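Local coordinates for protein shikimate kinase (Bacteroides thetaiotaomicron, PDB 3VAA) that probably transfers a phosphate group from ATP to the 3-hydroxyl of shikimate, with magnesium as cofactor, on the route to chorismate, at residues A[26-30]-A[91-95]; A[80-84]-A[104-109]. All blocks are in the same frame, centred on the assembly; numbering follows the deposited sequence. Where two conformers were deposited one is given.

Contact 1 (A[26-30]-A[91-95])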
ATOM      1  N   VAL A  26      -0.918   7.212 -17.550  1.00 41.40           N
ATOM      2  CA  VAL A  26      -0.282   6.826 -16.294  1.00 38.11           C
ATOM      3  C   VAL A  26      -1.165   5.916 -15.432  1.00 34.70           C
ATOM      4  O   VAL A  26      -2.324   6.227 -15.195  1.00 34.46           O
ATOM      5  CB  VAL A  26       0.035   8.067 -15.442  1.00 38.19           C
ATOM      6  CG1 VAL A  26       0.589   7.652 -14.078  1.00 37.67           C
ATOM      7  CG2 VAL A  26       1.006   8.980 -16.169  1.00 41.91           C
ATOM      8  N   ARG A  27      -0.613   4.794 -14.980  1.00 31.53           N
ATOM      9  CA  ARG A  27      -1.311   3.884 -14.054  1.00 29.48           C
ATOM     10  C   ARG A  27      -0.262   3.286 -13.115  1.00 28.16           C
ATOM     11  O   ARG A  27       0.554   2.435 -13.514  1.00 27.55           O
ATOM     12  CB  ARG A  27      -2.102   2.787 -14.766  1.00 29.91           C
ATOM     13  CG  ARG A  27      -2.897   1.853 -13.814  1.00 27.04           C
ATOM     14  CD  ARG A  27      -3.499   0.718 -14.595  1.00 27.50           C
ATOM     15  NE  ARG A  27      -4.490   1.199 -15.531  1.00 31.30           N
ATOM     16  CZ  ARG A  27      -4.657   0.772 -16.780  1.00 29.63           C
ATOM     17  NH1 ARG A  27      -3.865  -0.142 -17.334  1.00 31.90           N
ATOM     18  NH2 ARG A  27      -5.632   1.295 -17.500  1.00 33.32           N
ATOM     19  N   ILE A  28      -0.274   3.761 -11.871  1.00 27.54           N
ATOM     20  CA  ILE A  28       0.687   3.338 -10.858  1.00 26.08           C
ATOM     21  C   ILE A  28       0.017   2.585  -9.719  1.00 23.85           C
ATOM     22  O   ILE A  28      -1.057   2.981  -9.252  1.00 25.80           O
ATOM     23  CB  ILE A  28       1.387   4.602 -10.208  1.00 27.29           C
ATOM     24  CG1 ILE A  28       1.920   5.565 -11.268  1.00 32.67           C
ATOM     25  CG2 ILE A  28       2.492   4.171  -9.227  1.00 29.41           C
ATOM     26  CD1 ILE A  28       2.927   4.985 -12.165  1.00 37.23           C
ATOM     27  N   PHE A  29       0.627   1.482  -9.282  1.00 23.04           N
ATOM     28  CA  PHE A  29       0.123   0.730  -8.124  1.00 20.97           C
ATOM     29  C   PHE A  29       1.176   0.839  -7.016  1.00 21.52           C
ATOM     30  O   PHE A  29       2.337   0.582  -7.258  1.00 22.71           O
ATOM     31  CB  PHE A  29      -0.061  -0.749  -8.427  1.00 20.23           C
ATOM     32  CG  PHE A  29      -1.122  -1.050  -9.424  1.00 20.13           C
ATOM     33  CD1 PHE A  29      -2.442  -1.086  -9.048  1.00 19.93           C
ATOM     34  CD2 PHE A  29      -0.786  -1.360 -10.747  1.00 22.41           C
ATOM     35  CE1 PHE A  29      -3.417  -1.391  -9.957  1.00 22.90           C
ATOM     36  CE2 PHE A  29      -1.764  -1.667 -11.672  1.00 20.13           C
ATOM     37  CZ  PHE A  29      -3.073  -1.665 -11.289  1.00 21.69           C
ATOM     38  N   LEU A  30       0.750   1.205  -5.810  1.00 21.54           N
ATOM     39  CA  LEU A  30       1.656   1.266  -4.670  1.00 21.79           C
ATOM     40  C   LEU A  30       1.319   0.114  -3.740  1.00 20.50           C
ATOM     41  O   LEU A  30       0.139  -0.148  -3.427  1.00 21.97           O
ATOM     42  CB  LEU A  30       1.552   2.608  -3.934  1.00 23.39           C
ATOM     43  CG  LEU A  30       1.749   3.856  -4.803  1.00 25.50           C
ATOM     44  CD1 LEU A  30       1.525   5.137  -3.985  1.00 28.82           C
ATOM     45  CD2 LEU A  30       3.102   3.891  -5.486  1.00 25.18           C
ATOM     46  N   VAL A  91     -10.369  -1.307 -10.616  1.00 21.71           N
ATOM     47  CA  VAL A  91      -9.577  -0.060 -10.596  1.00 22.67           C
ATOM     48  C   VAL A  91      -8.451  -0.132 -11.608  1.00 22.59           C
ATOM     49  O   VAL A  91      -7.979   0.895 -12.095  1.00 25.49           O
ATOM     50  CB  VAL A  91      -9.053   0.311  -9.173  1.00 21.77           C
ATOM     51  CG1 VAL A  91     -10.241   0.485  -8.196  1.00 23.52           C
ATOM     52  CG2 VAL A  91      -8.078  -0.708  -8.636  1.00 19.65           C
ATOM     53  N   ALA A  92      -8.015  -1.333 -11.940  1.00 22.35           N
ATOM     54  CA  ALA A  92      -6.939  -1.513 -12.915  1.00 24.29           C
ATOM     55  C   ALA A  92      -7.345  -1.064 -14.335  1.00 25.82           C
ATOM     56  O   ALA A  92      -6.488  -0.940 -15.211  1.00 26.51           O
ATOM     57  CB  ALA A  92      -6.472  -2.954 -12.912  1.00 23.63           C
ATOM     58  N   GLU A  93      -8.638  -0.837 -14.556  0.50 26.74           N
ATOM     59  CA  GLU A  93      -9.112  -0.366 -15.852  0.50 29.15           C
ATOM     60  C   GLU A  93      -9.085   1.159 -15.946  0.50 30.91           C
ATOM     61  O   GLU A  93      -9.172   1.699 -17.037  0.50 32.21           O
ATOM     62  CB  GLU A  93     -10.504  -0.920 -16.168  0.50 30.35           C
ATOM     63  CG  GLU A  93     -10.548  -2.435 -16.175  0.50 31.30           C
ATOM     64  CD  GLU A  93     -11.885  -3.001 -16.635  0.50 32.98           C
ATOM     65  OE1 GLU A  93     -12.618  -2.300 -17.356  0.50 35.64           O
ATOM     66  OE2 GLU A  93     -12.195  -4.159 -16.278  0.50 36.37           O
ATOM     67  N   PHE A  94      -8.972   1.850 -14.808  1.00 30.68           N
ATOM     68  CA  PHE A  94      -8.872   3.315 -14.814  1.00 31.97           C
ATOM     69  C   PHE A  94      -7.552   3.783 -15.444  1.00 32.69           C
ATOM     70  O   PHE A  94      -6.520   3.124 -15.299  1.00 33.10           O
ATOM     71  CB  PHE A  94      -8.979   3.915 -13.406  1.00 31.31           C
ATOM     72  CG  PHE A  94     -10.202   3.493 -12.634  1.00 32.01           C
ATOM     73  CD1 PHE A  94     -11.369   3.102 -13.279  1.00 40.45           C
ATOM     74  CD2 PHE A  94     -10.202   3.569 -11.251  1.00 35.32           C
ATOM     75  CE1 PHE A  94     -12.498   2.733 -12.550  1.00 40.89           C
ATOM     76  CE2 PHE A  94     -11.334   3.224 -10.516  1.00 35.00           C
ATOM     77  CZ  PHE A  94     -12.478   2.801 -11.167  1.00 38.29           C
ATOM     78  N   GLU A  95      -7.604   4.922 -16.129  1.00 34.24           N
ATOM     79  CA  GLU A  95      -6.432   5.518 -16.773  1.00 35.63           C
ATOM     80  C   GLU A  95      -6.073   6.829 -16.078  1.00 36.56           C
ATOM     81  O   GLU A  95      -6.970   7.570 -15.651  1.00 36.95           O
ATOM     82  CB  GLU A  95      -6.718   5.756 -18.270  1.00 38.42           C
ATOM     83  CG  GLU A  95      -6.972   4.475 -19.047  1.00 39.67           C
ATOM     84  CD  GLU A  95      -7.177   4.704 -20.545  1.00 47.68           C
ATOM     85  OE1 GLU A  95      -7.418   5.859 -20.961  1.00 52.09           O
ATOM     86  OE2 GLU A  95      -7.110   3.713 -21.303  1.00 51.36           O
TER

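Contact 2 (A[80-84]-A[104-109])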
ATOM      1  N   PHE A  80     -13.336 -11.933   1.778  1.00 24.84           N
ATOM      2  CA  PHE A  80     -12.832 -10.579   1.630  1.00 24.14           C
ATOM      3  C   PHE A  80     -11.736 -10.504   0.568  1.00 23.04           C
ATOM      4  O   PHE A  80     -11.699  -9.556  -0.254  1.00 22.40           O
ATOM      5  CB  PHE A  80     -12.304  -9.999   2.934  1.00 25.91           C
ATOM      6  CG  PHE A  80     -11.752  -8.625   2.755  1.00 23.66           C
ATOM      7  CD1 PHE A  80     -12.597  -7.537   2.727  1.00 27.70           C
ATOM      8  CD2 PHE A  80     -10.405  -8.426   2.547  1.00 27.83           C
ATOM      9  CE1 PHE A  80     -12.103  -6.265   2.529  1.00 29.94           C
ATOM     10  CE2 PHE A  80      -9.898  -7.148   2.352  1.00 30.62           C
ATOM     11  CZ  PHE A  80     -10.756  -6.070   2.341  1.00 29.18           C
ATOM     12  N   ARG A  81     -10.828 -11.480   0.566  1.00 23.05           N
ATOM     13  CA  ARG A  81      -9.749 -11.462  -0.432  1.00 21.65           C
ATOM     14  C   ARG A  81     -10.267 -11.615  -1.870  1.00 20.66           C
ATOM     15  O   ARG A  81      -9.694 -11.047  -2.801  1.00 19.54           O
ATOM     16  CB  ARG A  81      -8.676 -12.488  -0.129  1.00 21.54           C
ATOM     17  CG  ARG A  81      -7.951 -12.233   1.196  1.00 24.21           C
ATOM     18  CD  ARG A  81      -7.253 -10.889   1.193  1.00 24.51           C
ATOM     19  NE  ARG A  81      -6.664 -10.613   2.506  1.00 31.45           N
ATOM     20  CZ  ARG A  81      -6.097  -9.471   2.860  1.00 28.32           C
ATOM     21  NH1 ARG A  81      -5.994  -8.455   2.011  1.00 26.10           N
ATOM     22  NH2 ARG A  81      -5.592  -9.345   4.082  1.00 30.40           N
ATOM     23  N   GLU A  82     -11.328 -12.398  -2.045  1.00 19.82           N
ATOM     24  CA  GLU A  82     -11.966 -12.522  -3.378  1.00 18.93           C
ATOM     25  C   GLU A  82     -12.530 -11.160  -3.817  1.00 19.01           C
ATOM     26  O   GLU A  82     -12.322 -10.721  -4.939  1.00 17.58           O
ATOM     27  CB  GLU A  82     -13.072 -13.563  -3.332  1.00 22.15           C
ATOM     28  CG  GLU A  82     -13.798 -13.808  -4.645  1.00 22.92           C
ATOM     29  CD  GLU A  82     -14.896 -14.845  -4.449  1.00 27.19           C
ATOM     30  OE1 GLU A  82     -14.584 -16.040  -4.478  1.00 33.65           O
ATOM     31  OE2 GLU A  82     -16.045 -14.454  -4.284  1.00 29.09           O
ATOM     32  N   LEU A  83     -13.225 -10.469  -2.923  1.00 20.34           N
ATOM     33  CA  LEU A  83     -13.795  -9.185  -3.305  1.00 21.82           C
ATOM     34  C   LEU A  83     -12.709  -8.140  -3.558  1.00 19.86           C
ATOM     35  O   LEU A  83     -12.827  -7.319  -4.478  1.00 19.06           O
ATOM     36  CB  LEU A  83     -14.822  -8.707  -2.280  1.00 24.18           C
ATOM     37  CG  LEU A  83     -14.553  -8.111  -0.954  1.00 32.26           C
ATOM     38  CD1 LEU A  83     -14.126  -6.644  -1.064  1.00 31.50           C
ATOM     39  CD2 LEU A  83     -15.895  -8.226  -0.218  1.00 34.26           C
ATOM     40  N   GLU A  84     -11.631  -8.186  -2.770  1.00 18.40           N
ATOM     41  CA  GLU A  84     -10.513  -7.278  -2.974  1.00 18.03           C
ATOM     42  C   GLU A  84      -9.880  -7.492  -4.360  1.00 17.68           C
ATOM     43  O   GLU A  84      -9.584  -6.541  -5.082  1.00 17.78           O
ATOM     44  CB  GLU A  84      -9.472  -7.482  -1.877  1.00 19.51           C
ATOM     45  CG  GLU A  84      -8.214  -6.641  -2.011  1.00 20.03           C
ATOM     46  CD  GLU A  84      -7.245  -6.897  -0.892  1.00 24.01           C
ATOM     47  OE1 GLU A  84      -6.873  -8.089  -0.680  1.00 23.58           O
ATOM     48  OE2 GLU A  84      -6.863  -5.899  -0.209  1.00 23.35           O
ATOM     49  N   GLY A 104      -2.168  -6.555   2.461  1.00 24.04           N
ATOM     50  CA  GLY A 104      -2.284  -7.968   2.145  1.00 24.99           C
ATOM     51  C   GLY A 104      -2.584  -8.295   0.714  1.00 24.13           C
ATOM     52  O   GLY A 104      -2.381  -9.442   0.291  1.00 25.75           O
ATOM     53  N   ALA A 105      -3.078  -7.310  -0.044  1.00 23.20           N
ATOM     54  CA  ALA A 105      -3.467  -7.511  -1.431  1.00 23.45           C
ATOM     55  C   ALA A 105      -2.422  -8.250  -2.281  1.00 23.52           C
ATOM     56  O   ALA A 105      -2.769  -9.187  -3.010  1.00 24.04           O
ATOM     57  CB  ALA A 105      -3.856  -6.177  -2.088  1.00 22.99           C
ATOM     58  N   PRO A 106      -1.135  -7.893  -2.166  1.00 22.20           N
ATOM     59  CA  PRO A 106      -0.154  -8.582  -3.008  1.00 22.89           C
ATOM     60  C   PRO A 106       0.019 -10.084  -2.781  1.00 25.08           C
ATOM     61  O   PRO A 106       0.601 -10.761  -3.635  1.00 25.87           O
ATOM     62  CB  PRO A 106       1.156  -7.871  -2.629  1.00 25.24           C
ATOM     63  CG  PRO A 106       0.714  -6.538  -2.269  1.00 21.96           C
ATOM     64  CD  PRO A 106      -0.513  -6.758  -1.466  1.00 22.38           C
ATOM     65  N   CYS A 107      -0.493 -10.605  -1.667  1.00 24.51           N
ATOM     66  CA  CYS A 107      -0.292 -11.989  -1.287  1.00 24.97           C
ATOM     67  C   CYS A 107      -1.281 -12.993  -1.853  1.00 25.54           C
ATOM     68  O   CYS A 107      -1.107 -14.193  -1.639  1.00 25.33           O
ATOM     69  CB  CYS A 107      -0.363 -12.122   0.230  1.00 27.28           C
ATOM     70  SG  CYS A 107       0.799 -11.083   1.087  1.00 29.67           S
ATOM     71  N   PHE A 108      -2.302 -12.526  -2.543  1.00 23.10           N
ATOM     72  CA  PHE A 108      -3.382 -13.409  -2.978  1.00 22.93           C
ATOM     73  C   PHE A 108      -3.596 -13.433  -4.470  1.00 22.60           C
ATOM     74  O   PHE A 108      -3.206 -12.491  -5.191  1.00 20.64           O
ATOM     75  CB  PHE A 108      -4.654 -12.997  -2.254  1.00 23.58           C
ATOM     76  CG  PHE A 108      -4.534 -13.097  -0.773  1.00 24.52           C
ATOM     77  CD1 PHE A 108      -4.667 -14.324  -0.136  1.00 30.59           C
ATOM     78  CD2 PHE A 108      -4.230 -11.985  -0.028  1.00 26.34           C
ATOM     79  CE1 PHE A 108      -4.525 -14.423   1.242  1.00 32.51           C
ATOM     80  CE2 PHE A 108      -4.074 -12.074   1.343  1.00 29.15           C
ATOM     81  CZ  PHE A 108      -4.217 -13.282   1.974  1.00 30.11           C
ATOM     82  N   TYR A 109      -4.233 -14.519  -4.929  1.00 24.05           N
ATOM     83  CA  TYR A 109      -4.524 -14.723  -6.356  1.00 22.72           C
ATOM     84  C   TYR A 109      -3.264 -14.460  -7.175  1.00 23.49           C
ATOM     85  O   TYR A 109      -2.168 -14.847  -6.740  1.00 25.82           O
ATOM     86  CB  TYR A 109      -5.721 -13.848  -6.780  1.00 20.47           C
ATOM     87  CG  TYR A 109      -7.001 -14.251  -6.070  1.00 21.83           C
ATOM     88  CD1 TYR A 109      -7.802 -15.273  -6.577  1.00 21.89           C
ATOM     89  CD2 TYR A 109      -7.401 -13.639  -4.898  1.00 22.11           C
ATOM     90  CE1 TYR A 109      -8.958 -15.669  -5.921  1.00 23.74           C
ATOM     91  CE2 TYR A 109      -8.550 -14.039  -4.224  1.00 23.30           C
ATOM     92  CZ  TYR A 109      -9.327 -15.041  -4.744  1.00 24.25           C
ATOM     93  OH  TYR A 109     -10.468 -15.435  -4.104  1.00 25.22           O
TER
HETATM   94  O   HOH W   1      -4.983  -5.830   2.054  1.00 34.65           O
HETATM   95  O   HOH W   2     -12.294 -17.330  -5.026  1.00 32.83           O

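Contact 1 (A[26-30]-A[91-95])
The beta turn that closes helix 68-91 rests against the central strand of the parallel sheet, with Arg27 of the strand reaching across to the carbonyls of Ala92 and Phe94. Its guanidinium grips one oxygen side-on: NE donates to Phe94 O over 2.8 Å with an N-H...O angle of 157°, and NH2 donates to the same Phe94 O over 3.0 Å, less straight at 141°. Phe94 O lies in the guanidinium plane. Seen from the carbonyl, NE stands almost in line with the C=O bond, whereas NH2 sits well above the carbonyl plane. Ala92 O comes over a face of the same guanidinium, 3.0 Å from Arg27 CZ, where attraction to the positive group is probable, though the angles are too poor for a hydrogen bond. The side chain runs straight out from the strand and bends at chi3 (-65°), which turns NE toward the loop.

The turn itself is type I, Val91 to Phe94, drawn together by Phe94 N donating to Val91 O at 3.0 Å. It lies in the P-loop kinase fold where the chain leaves a helix to enter strand 97-100, one of the two neighbours of strand 27-31. Deeper in, Ala92 CB touches the edge of the Phe29 ring at CZ, 4.0 Å away and in the ring plane. Helix 111-118 packs on both residues through Thr118, whose carbonyl oxygen also accepts a hydrogen bond from Arg27 NH1.

Contact 2 (A[80-84]-A[104-109])
Arg81 leaves its helix with CG anti to the carbonyl carbon and a bend at chi2 (-61°), which lays the chain over Phe108; the Phe108 ring rises from the loop to meet it. Arg81 CD sits over the ring face, 3.7 Å from the centroid, in a CH-pi contact. Further along, Arg81 NE lies 3.2 Å from Phe108 CE2, and the guanidinium runs nearly parallel to the ring, the planes 16° apart but offset, with Phe108 CE2 the nearest ring atom over the guanidinium face.

One turn on, Glu84 receives Arg81 NH1 at OE1, a 2.9 Å salt bridge in the guanidinium plane and on the syn side of the carboxylate. Water 1 accepts from Arg81 NH1 and Gly104 N and donates to Glu84 OE2, joining helix and loop. Ala105 CB packs 3.6 Å from that OE2. Arg81 is predicted to bind shikimate; the salt bridge to Glu84 and the packing on Phe108 are consistent with second-shell residues holding its guanidinium in place.

At the outer end Tyr109 OH stands 3.3 Å from Glu82 CB, and water 2 donates to Glu82 OE1 at 2.7 Å and lies 2.8 Å from Tyr109 OH.

Helix 56-64 lies against Glu84 and Leu83 through Ile60, while helix 150-168 packs on Pro106 and Cys107 of the short 3-10 turn that leads on to helix 111-118.

Overall arrangement
From the N terminus the chain enters strand 27-31 at the middle of the sheet, passes through the predicted ATP-binding loop and helix 38-49, and reaches helix 68-91, which carries 80-84 midway and runs out at Val91 into the turn of 91-95. Contact 1 closes a long loop of 60 intervening residues by bringing that end back to the first strand. The chain then runs through strand 97-100 into 104-109, where contact 2 closes a short loop onto the same helix. The segments alternate, so the two closures cross. Helix 68-91 is thereby tied to the sheet at its C-terminal end and to the predicted shikimate pocket further back; the centres of contact 1 and contact 2 are about 17 Å apart.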